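Local coordinates for protein copper-containing nitrite reductase (Thermus scotoductus, PDB 6HBE) that probably reduces nitrite to nitric oxide as a homotrimeric three-domain copper enzyme of denitrification, taking its electrons from a cytochrome c, at residues D61-H75 against N92-A105. Numbering follows the deposited sequence.
Sequences DTVHITLRNLDNVTH and NVQPGETREFSFTA. With CU (copper (II) ion), chain N.
V63 lies over one face of the F103 ring in a CH-pi contact: V63 CB stands 4.0 Å from the ring centroid, 20° off the normal, while I65 CG1 meets the ring's edge. F103 places the ring there because its CG sits between the backbone N and carbonyl carbon (chi1 64°). V93 CG2 covers one face of the R99 guanidinium, whose edge faces E97; R99 NE reaches E97 OE1 at 2.8 Å in a salt bridge. N69 CG and D71 CB lie in plane at the H75 ring edge. At the H64 ring edge, ND1 and S102 OG share a 2.6 Å hydrogen bond, and T66 OG1 donates to the syn side of E100 OE1 (2.6 Å). Antiparallel pairing runs from T62–T104 to R68–T98, and a separate bridge joins H75 to V93. Between them, N69 ND2 donates to V73 O (2.9 Å) and V93 O (3.0 Å); V93 O also accepts from H75 N, on the opposite face of its plane. N69 OD1 accepts from D71 N in an Asx turn. With an alanine here, V73 O would probably lose its side-chain donor, V93 O would keep H75 N of the two, and the turn would be likely to shift. H75 NE2 donates to D71 OD2 (2.9 Å), fixing the ring's rotation while ND1 binds the type 1 copper with C115, H125 and Q130. In this cupredoxin sheet, strand 62-69 runs between 98-104 and 21-36, with L67 touching F46 of strand 39-46.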
ATOM      1  N   ASP C  61     -15.509 -26.324  22.919  1.00 28.54           N
ATOM      2  CA  ASP C  61     -14.465 -26.690  23.891  1.00 30.25           C
ATOM      3  C   ASP C  61     -14.144 -25.568  24.871  1.00 32.24           C
ATOM      4  O   ASP C  61     -14.277 -24.369  24.550  1.00 31.40           O
ATOM      5  CB  ASP C  61     -13.150 -27.112  23.223  1.00 30.40           C
ATOM      6  CG  ASP C  61     -13.227 -28.480  22.546  1.00 32.79           C
ATOM      7  OD1 ASP C  61     -14.249 -29.194  22.694  1.00 33.27           O
ATOM      8  OD2 ASP C  61     -12.252 -28.837  21.847  1.00 29.78           O
ATOM      9  N   THR C  62     -13.692 -25.971  26.061  1.00 31.06           N
ATOM     10  CA  THR C  62     -13.087 -25.052  27.012  1.00 30.76           C
ATOM     11  C   THR C  62     -11.593 -25.011  26.742  1.00 29.83           C
ATOM     12  O   THR C  62     -10.909 -26.048  26.741  1.00 32.79           O
ATOM     13  CB  THR C  62     -13.383 -25.453  28.474  1.00 31.01           C
ATOM     14  OG1 THR C  62     -14.798 -25.451  28.683  1.00 36.52           O
ATOM     15  CG2 THR C  62     -12.744 -24.509  29.434  1.00 32.01           C
ATOM     16  N   VAL C  63     -11.069 -23.808  26.529  1.00 28.66           N
ATOM     17  CA  VAL C  63      -9.667 -23.636  26.158  1.00 27.97           C
ATOM     18  C   VAL C  63      -8.945 -23.010  27.333  1.00 29.70           C
ATOM     19  O   VAL C  63      -9.295 -21.893  27.747  1.00 29.52           O
ATOM     20  CB  VAL C  63      -9.530 -22.723  24.913  1.00 28.69           C
ATOM     21  CG1 VAL C  63      -8.069 -22.565  24.506  1.00 29.11           C
ATOM     22  CG2 VAL C  63     -10.380 -23.251  23.755  1.00 30.05           C
ATOM     23  N   HIS C  64      -7.930 -23.700  27.857  1.00 28.75           N
ATOM     24  CA  HIS C  64      -7.096 -23.176  28.928  1.00 31.11           C
ATOM     25  C   HIS C  64      -5.786 -22.779  28.278  1.00 30.18           C
ATOM     26  O   HIS C  64      -5.185 -23.604  27.600  1.00 31.87           O
ATOM     27  CB  HIS C  64      -6.797 -24.236  30.034  1.00 34.70           C
ATOM     28  CG  HIS C  64      -8.013 -24.795  30.715  1.00 40.78           C
ATOM     29  ND1 HIS C  64      -8.761 -24.080  31.631  1.00 45.44           N
ATOM     30  CD2 HIS C  64      -8.598 -26.018  30.633  1.00 47.88           C
ATOM     31  CE1 HIS C  64      -9.766 -24.823  32.059  1.00 45.31           C
ATOM     32  NE2 HIS C  64      -9.684 -26.008  31.478  1.00 48.00           N
ATOM     33  N   ILE C  65      -5.351 -21.538  28.495  1.00 26.54           N
ATOM     34  CA  ILE C  65      -4.044 -21.048  28.056  1.00 27.04           C
ATOM     35  C   ILE C  65      -3.128 -20.815  29.264  1.00 28.61           C
ATOM     36  O   ILE C  65      -3.549 -20.205  30.259  1.00 30.01           O
ATOM     37  CB  ILE C  65      -4.168 -19.682  27.308  1.00 29.27           C
ATOM     38  CG1 ILE C  65      -5.095 -19.783  26.093  1.00 31.42           C
ATOM     39  CG2 ILE C  65      -2.786 -19.123  26.960  1.00 28.67           C
ATOM     40  CD1 ILE C  65      -4.618 -20.722  25.001  1.00 32.63           C
ATOM     41  N   THR C  66      -1.880 -21.257  29.163  1.00 26.19           N
ATOM     42  CA  THR C  66      -0.844 -20.901  30.109  1.00 27.82           C
ATOM     43  C   THR C  66       0.145 -20.073  29.334  1.00 28.31           C
ATOM     44  O   THR C  66       0.682 -20.550  28.362  1.00 28.16           O
ATOM     45  CB  THR C  66      -0.137 -22.144  30.705  1.00 30.57           C
ATOM     46  OG1 THR C  66      -1.072 -22.855  31.524  1.00 30.25           O
ATOM     47  CG2 THR C  66       1.046 -21.758  31.550  1.00 30.88           C
ATOM     48  N   LEU C  67       0.335 -18.813  29.728  1.00 27.96           N
ATOM     49  CA  LEU C  67       1.294 -17.947  29.078  1.00 26.86           C
ATOM     50  C   LEU C  67       2.461 -17.679  29.988  1.00 27.28           C
ATOM     51  O   LEU C  67       2.259 -17.174  31.103  1.00 30.71           O
ATOM     52  CB  LEU C  67       0.597 -16.633  28.716  1.00 29.00           C
ATOM     53  CG  LEU C  67       1.484 -15.488  28.193  1.00 29.86           C
ATOM     54  CD1 LEU C  67       2.077 -15.844  26.834  1.00 31.10           C
ATOM     55  CD2 LEU C  67       0.657 -14.206  28.100  1.00 32.18           C
ATOM     56  N   ARG C  68       3.685 -17.899  29.523  1.00 25.12           N
ATOM     57  CA  ARG C  68       4.866 -17.655  30.339  1.00 28.32           C
ATOM     58  C   ARG C  68       5.776 -16.685  29.621  1.00 28.20           C
ATOM     59  O   ARG C  68       5.985 -16.827  28.423  1.00 29.59           O
ATOM     60  CB  ARG C  68       5.677 -18.943  30.605  1.00 29.79           C
ATOM     61  CG  ARG C  68       4.891 -20.069  31.238  1.00 32.82           C
ATOM     62  CD  ARG C  68       5.758 -21.308  31.488  1.00 33.45           C
ATOM     63  NE  ARG C  68       4.907 -22.455  31.779  1.00 35.43           N
ATOM     64  CZ  ARG C  68       4.228 -22.645  32.919  1.00 38.78           C
ATOM     65  NH1 ARG C  68       4.326 -21.792  33.945  1.00 38.25           N
ATOM     66  NH2 ARG C  68       3.457 -23.729  33.053  1.00 42.44           N
ATOM     67  N   ASN C  69       6.308 -15.699  30.344  1.00 27.09           N
ATOM     68  CA  ASN C  69       7.259 -14.767  29.757  1.00 26.25           C
ATOM     69  C   ASN C  69       8.693 -15.123  30.118  1.00 27.62           C
ATOM     70  O   ASN C  69       9.149 -14.885  31.250  1.00 31.06           O
ATOM     71  CB  ASN C  69       6.926 -13.318  30.149  1.00 26.74           C
ATOM     72  CG  ASN C  69       7.831 -12.313  29.459  1.00 26.84           C
ATOM     73  OD1 ASN C  69       8.778 -12.684  28.753  1.00 27.83           O
ATOM     74  ND2 ASN C  69       7.540 -11.028  29.651  1.00 27.68           N
ATOM     75  N   LEU C  70       9.423 -15.628  29.134  1.00 27.80           N
ATOM     76  CA  LEU C  70      10.783 -16.096  29.288  1.00 32.47           C
ATOM     77  C   LEU C  70      11.809 -15.047  28.868  1.00 33.65           C
ATOM     78  O   LEU C  70      13.006 -15.293  28.971  1.00 35.03           O
ATOM     79  CB  LEU C  70      10.984 -17.413  28.513  1.00 36.20           C
ATOM     80  CG  LEU C  70      10.736 -18.725  29.271  1.00 39.79           C
ATOM     81  CD1 LEU C  70       9.448 -18.755  30.068  1.00 43.75           C
ATOM     82  CD2 LEU C  70      10.801 -19.917  28.324  1.00 42.49           C
ATOM     83  N   ASP C  71      11.348 -13.868  28.457  1.00 32.45           N
ATOM     84  CA  ASP C  71      12.223 -12.804  27.974  1.00 32.22           C
ATOM     85  C   ASP C  71      12.572 -11.794  29.098  1.00 32.25           C
ATOM     86  O   ASP C  71      12.015 -11.866  30.178  1.00 32.37           O
ATOM     87  CB  ASP C  71      11.506 -12.045  26.839  1.00 31.35           C
ATOM     88  CG  ASP C  71      12.455 -11.434  25.817  1.00 32.43           C
ATOM     89  OD1 ASP C  71      13.694 -11.573  25.931  1.00 32.42           O
ATOM     90  OD2 ASP C  71      11.935 -10.812  24.852  1.00 32.50           O
ATOM     91  N   ASN C  72      13.445 -10.841  28.775  1.00 30.69           N
ATOM     92  CA  ASN C  72      13.811  -9.700  29.648  1.00 34.34           C
ATOM     93  C   ASN C  72      12.979  -8.416  29.448  1.00 31.98           C
ATOM     94  O   ASN C  72      13.246  -7.430  30.133  1.00 29.52           O
ATOM     95  CB  ASN C  72      15.322  -9.365  29.499  1.00 36.45           C
ATOM     96  CG  ASN C  72      15.721  -8.974  28.066  1.00 43.16           C
ATOM     97  OD1 ASN C  72      15.109  -9.404  27.103  1.00 48.17           O
ATOM     98  ND2 ASN C  72      16.766  -8.173  27.931  1.00 50.98           N
ATOM     99  N   VAL C  73      11.997  -8.414  28.526  1.00 29.06           N
ATOM    100  CA  VAL C  73      11.004  -7.331  28.424  1.00 27.32           C
ATOM    101  C   VAL C  73       9.591  -7.892  28.539  1.00 26.84           C
ATOM    102  O   VAL C  73       9.369  -9.103  28.373  1.00 27.19           O
ATOM    103  CB  VAL C  73      11.131  -6.478  27.129  1.00 28.35           C
ATOM    104  CG1 VAL C  73      12.545  -5.937  26.979  1.00 29.02           C
ATOM    105  CG2 VAL C  73      10.711  -7.252  25.874  1.00 27.12           C
ATOM    106  N   THR C  74       8.660  -6.991  28.814  1.00 23.20           N
ATOM    107  CA  THR C  74       7.229  -7.292  28.953  1.00 24.76           C
ATOM    108  C   THR C  74       6.638  -7.815  27.646  1.00 25.70           C
ATOM    109  O   THR C  74       7.002  -7.317  26.602  1.00 26.02           O
ATOM    110  CB  THR C  74       6.501  -6.016  29.399  1.00 24.96           C
ATOM    111  OG1 THR C  74       6.998  -5.647  30.695  1.00 28.51           O
ATOM    112  CG2 THR C  74       4.993  -6.171  29.498  1.00 24.88           C
ATOM    113  N   HIS C  75       5.710  -8.776  27.737  1.00 25.08           N
ATOM    114  CA  HIS C  75       4.980  -9.330  26.576  1.00 23.87           C
ATOM    115  C   HIS C  75       3.523  -9.499  27.008  1.00 24.66           C
ATOM    116  O   HIS C  75       3.101  -8.931  28.032  1.00 26.39           O
ATOM    117  CB  HIS C  75       5.608 -10.670  26.112  1.00 23.93           C
ATOM    118  CG  HIS C  75       6.958 -10.510  25.490  1.00 22.94           C
ATOM    119  ND1 HIS C  75       7.133  -9.933  24.252  1.00 24.02           N
ATOM    120  CD2 HIS C  75       8.195 -10.857  25.925  1.00 23.31           C
ATOM    121  CE1 HIS C  75       8.425  -9.890  23.970  1.00 21.45           C
ATOM    122  NE2 HIS C  75       9.088 -10.446  24.965  1.00 23.46           N
ATOM    123  N   ASN C  92       0.211  -7.055  29.638  1.00 27.81           N
ATOM    124  CA  ASN C  92       1.229  -6.466  30.521  1.00 30.65           C
ATOM    125  C   ASN C  92       1.914  -7.512  31.417  1.00 30.77           C
ATOM    126  O   ASN C  92       1.997  -7.377  32.666  1.00 31.11           O
ATOM    127  CB  ASN C  92       0.602  -5.332  31.366  1.00 31.82           C
ATOM    128  CG  ASN C  92       1.628  -4.401  31.977  1.00 32.81           C
ATOM    129  OD1 ASN C  92       2.775  -4.308  31.551  1.00 31.03           O
ATOM    130  ND2 ASN C  92       1.197  -3.681  32.999  1.00 35.66           N
ATOM    131  N   VAL C  93       2.422  -8.550  30.761  1.00 26.96           N
ATOM    132  CA  VAL C  93       3.004  -9.696  31.447  1.00 27.50           C
ATOM    133  C   VAL C  93       4.481  -9.426  31.633  1.00 28.00           C
ATOM    134  O   VAL C  93       5.250  -9.441  30.686  1.00 27.07           O
ATOM    135  CB  VAL C  93       2.750 -11.007  30.667  1.00 27.83           C
ATOM    136  CG1 VAL C  93       3.297 -12.208  31.442  1.00 29.59           C
ATOM    137  CG2 VAL C  93       1.255 -11.171  30.421  1.00 28.82           C
ATOM    138  N   GLN C  94       4.895  -9.211  32.884  1.00 30.51           N
ATOM    139  CA  GLN C  94       6.282  -8.841  33.183  1.00 32.11           C
ATOM    140  C   GLN C  94       7.265 -10.015  32.991  1.00 30.02           C
ATOM    141  O   GLN C  94       6.863 -11.185  33.039  1.00 30.52           O
ATOM    142  CB  GLN C  94       6.384  -8.309  34.640  1.00 37.63           C
ATOM    143  CG  GLN C  94       5.522  -7.089  34.944  1.00 40.80           C
ATOM    144  CD  GLN C  94       5.950  -5.856  34.162  1.00 45.96           C
ATOM    145  OE1 GLN C  94       7.115  -5.454  34.196  1.00 48.89           O
ATOM    146  NE2 GLN C  94       5.011  -5.251  33.447  1.00 52.61           N
ATOM    147  N   PRO C  95       8.558  -9.713  32.780  1.00 27.91           N
ATOM    148  CA  PRO C  95       9.564 -10.769  32.671  1.00 31.33           C
ATOM    149  C   PRO C  95       9.472 -11.797  33.816  1.00 33.97           C
ATOM    150  O   PRO C  95       9.359 -11.412  34.987  1.00 32.93           O
ATOM    151  CB  PRO C  95      10.890 -10.004  32.745  1.00 30.23           C
ATOM    152  CG  PRO C  95      10.560  -8.626  32.252  1.00 30.36           C
ATOM    153  CD  PRO C  95       9.153  -8.364  32.690  1.00 30.04           C
ATOM    154  N   GLY C  96       9.440 -13.078  33.461  1.00 32.23           N
ATOM    155  CA  GLY C  96       9.367 -14.153  34.424  1.00 32.50           C
ATOM    156  C   GLY C  96       7.984 -14.461  34.962  1.00 34.04           C
ATOM    157  O   GLY C  96       7.836 -15.423  35.710  1.00 34.81           O
ATOM    158  N   GLU C  97       6.971 -13.692  34.592  1.00 30.73           N
ATOM    159  CA  GLU C  97       5.608 -13.907  35.089  1.00 33.44           C
ATOM    160  C   GLU C  97       4.881 -15.007  34.291  1.00 35.09           C
ATOM    161  O   GLU C  97       5.246 -15.259  33.122  1.00 33.71           O
ATOM    162  CB  GLU C  97       4.844 -12.584  35.009  1.00 35.51           C
ATOM    163  CG  GLU C  97       3.594 -12.527  35.847  1.00 40.06           C
ATOM    164  CD  GLU C  97       2.863 -11.182  35.824  1.00 45.58           C
ATOM    165  OE1 GLU C  97       1.739 -11.157  36.391  1.00 51.33           O
ATOM    166  OE2 GLU C  97       3.352 -10.175  35.242  1.00 38.37           O
ATOM    167  N   THR C  98       3.851 -15.615  34.920  1.00 33.20           N
ATOM    168  CA  THR C  98       2.921 -16.563  34.305  1.00 34.46           C
ATOM    169  C   THR C  98       1.464 -16.095  34.457  1.00 35.06           C
ATOM    170  O   THR C  98       1.085 -15.538  35.492  1.00 36.06           O
ATOM    171  CB  THR C  98       3.081 -17.989  34.926  1.00 36.51           C
ATOM    172  OG1 THR C  98       4.389 -18.478  34.643  1.00 37.06           O
ATOM    173  CG2 THR C  98       2.103 -18.984  34.330  1.00 36.49           C
ATOM    174  N   ARG C  99       0.647 -16.289  33.421  1.00 28.35           N
ATOM    175  CA  ARG C  99      -0.807 -16.131  33.546  1.00 29.75           C
ATOM    176  C   ARG C  99      -1.521 -17.392  33.122  1.00 29.77           C
ATOM    177  O   ARG C  99      -1.055 -18.113  32.255  1.00 29.46           O
ATOM    178  CB  ARG C  99      -1.340 -14.961  32.704  1.00 31.32           C
ATOM    179  CG  ARG C  99      -0.649 -13.614  32.931  1.00 32.40           C
ATOM    180  CD  ARG C  99      -1.044 -12.915  34.234  1.00 34.55           C
ATOM    181  NE  ARG C  99      -0.245 -11.685  34.415  1.00 33.66           N
ATOM    182  CZ  ARG C  99      -0.497 -10.527  33.796  1.00 34.52           C
ATOM    183  NH1 ARG C  99      -1.550 -10.390  32.984  1.00 34.30           N
ATOM    184  NH2 ARG C  99       0.311  -9.490  33.986  1.00 32.41           N
ATOM    185  N   GLU C 100      -2.692 -17.607  33.705  1.00 28.93           N
ATOM    186  CA  GLU C 100      -3.570 -18.723  33.375  1.00 33.78           C
ATOM    187  C   GLU C 100      -4.886 -18.085  32.982  1.00 33.36           C
ATOM    188  O   GLU C 100      -5.339 -17.192  33.699  1.00 37.44           O
ATOM    189  CB  GLU C 100      -3.802 -19.614  34.614  1.00 35.42           C
ATOM    190  CG  GLU C 100      -2.537 -20.174  35.251  1.00 38.03           C
ATOM    191  CD  GLU C 100      -1.835 -21.219  34.397  1.00 40.34           C
ATOM    192  OE1 GLU C 100      -2.482 -21.751  33.473  1.00 45.39           O
ATOM    193  OE2 GLU C 100      -0.634 -21.494  34.632  1.00 39.80           O
ATOM    194  N   PHE C 101      -5.485 -18.521  31.867  1.00 30.12           N
ATOM    195  CA  PHE C 101      -6.765 -17.991  31.376  1.00 29.96           C
ATOM    196  C   PHE C 101      -7.582 -19.064  30.645  1.00 28.69           C
ATOM    197  O   PHE C 101      -7.044 -19.851  29.861  1.00 31.69           O
ATOM    198  CB  PHE C 101      -6.460 -16.778  30.467  1.00 30.26           C
ATOM    199  CG  PHE C 101      -7.680 -16.140  29.840  1.00 30.60           C
ATOM    200  CD1 PHE C 101      -8.499 -15.293  30.581  1.00 30.93           C
ATOM    201  CD2 PHE C 101      -7.981 -16.353  28.503  1.00 29.84           C
ATOM    202  CE1 PHE C 101      -9.610 -14.689  30.011  1.00 31.73           C
ATOM    203  CE2 PHE C 101      -9.094 -15.746  27.916  1.00 31.26           C
ATOM    204  CZ  PHE C 101      -9.912 -14.915  28.669  1.00 30.46           C
ATOM    205  N   SER C 102      -8.879 -19.104  30.885  1.00 30.32           N
ATOM    206  CA  SER C 102      -9.773 -19.998  30.162  1.00 32.11           C
ATOM    207  C   SER C 102     -10.909 -19.239  29.495  1.00 29.40           C
ATOM    208  O   SER C 102     -11.370 -18.242  30.042  1.00 28.15           O
ATOM    209  CB  SER C 102     -10.370 -21.039  31.118  1.00 34.41           C
ATOM    210  OG  SER C 102      -9.339 -21.560  31.936  1.00 39.56           O
ATOM    211  N   PHE C 103     -11.365 -19.749  28.348  1.00 27.10           N
ATOM    212  CA  PHE C 103     -12.542 -19.249  27.625  1.00 27.92           C
ATOM    213  C   PHE C 103     -13.202 -20.392  26.891  1.00 27.48           C
ATOM    214  O   PHE C 103     -12.569 -21.402  26.674  1.00 29.05           O
ATOM    215  CB  PHE C 103     -12.181 -18.104  26.648  1.00 27.35           C
ATOM    216  CG  PHE C 103     -11.255 -18.508  25.526  1.00 25.22           C
ATOM    217  CD1 PHE C 103      -9.885 -18.559  25.721  1.00 25.56           C
ATOM    218  CD2 PHE C 103     -11.766 -18.836  24.270  1.00 25.41           C
ATOM    219  CE1 PHE C 103      -9.027 -18.945  24.689  1.00 25.96           C
ATOM    220  CE2 PHE C 103     -10.916 -19.209  23.225  1.00 25.72           C
ATOM    221  CZ  PHE C 103      -9.547 -19.264  23.437  1.00 24.32           C
ATOM    222  N   THR C 104     -14.473 -20.243  26.532  1.00 27.36           N
ATOM    223  CA  THR C 104     -15.152 -21.191  25.673  1.00 30.22           C
ATOM    224  C   THR C 104     -15.074 -20.741  24.206  1.00 30.50           C
ATOM    225  O   THR C 104     -15.293 -19.566  23.911  1.00 27.99           O
ATOM    226  CB  THR C 104     -16.628 -21.344  26.100  1.00 33.12           C
ATOM    227  OG1 THR C 104     -16.654 -21.729  27.479  1.00 41.40           O
ATOM    228  CG2 THR C 104     -17.322 -22.421  25.318  1.00 35.78           C
ATOM    229  N   ALA C 105     -14.771 -21.685  23.304  1.00 29.48           N
ATOM    230  CA  ALA C 105     -14.733 -21.411  21.864  1.00 30.75           C
ATOM    231  C   ALA C 105     -16.130 -21.445  21.281  1.00 31.84           C
ATOM    232  O   ALA C 105     -16.571 -22.463  20.750  1.00 33.03           O
ATOM    233  CB  ALA C 105     -13.818 -22.415  21.161  1.00 31.64           C
TER
HETATM  234 CU    CU N 502       5.754  -9.230  22.901  1.00 24.97          CU
HETATM  235  O   HOH W   1      -4.908 -22.369  32.072  1.00 44.22           O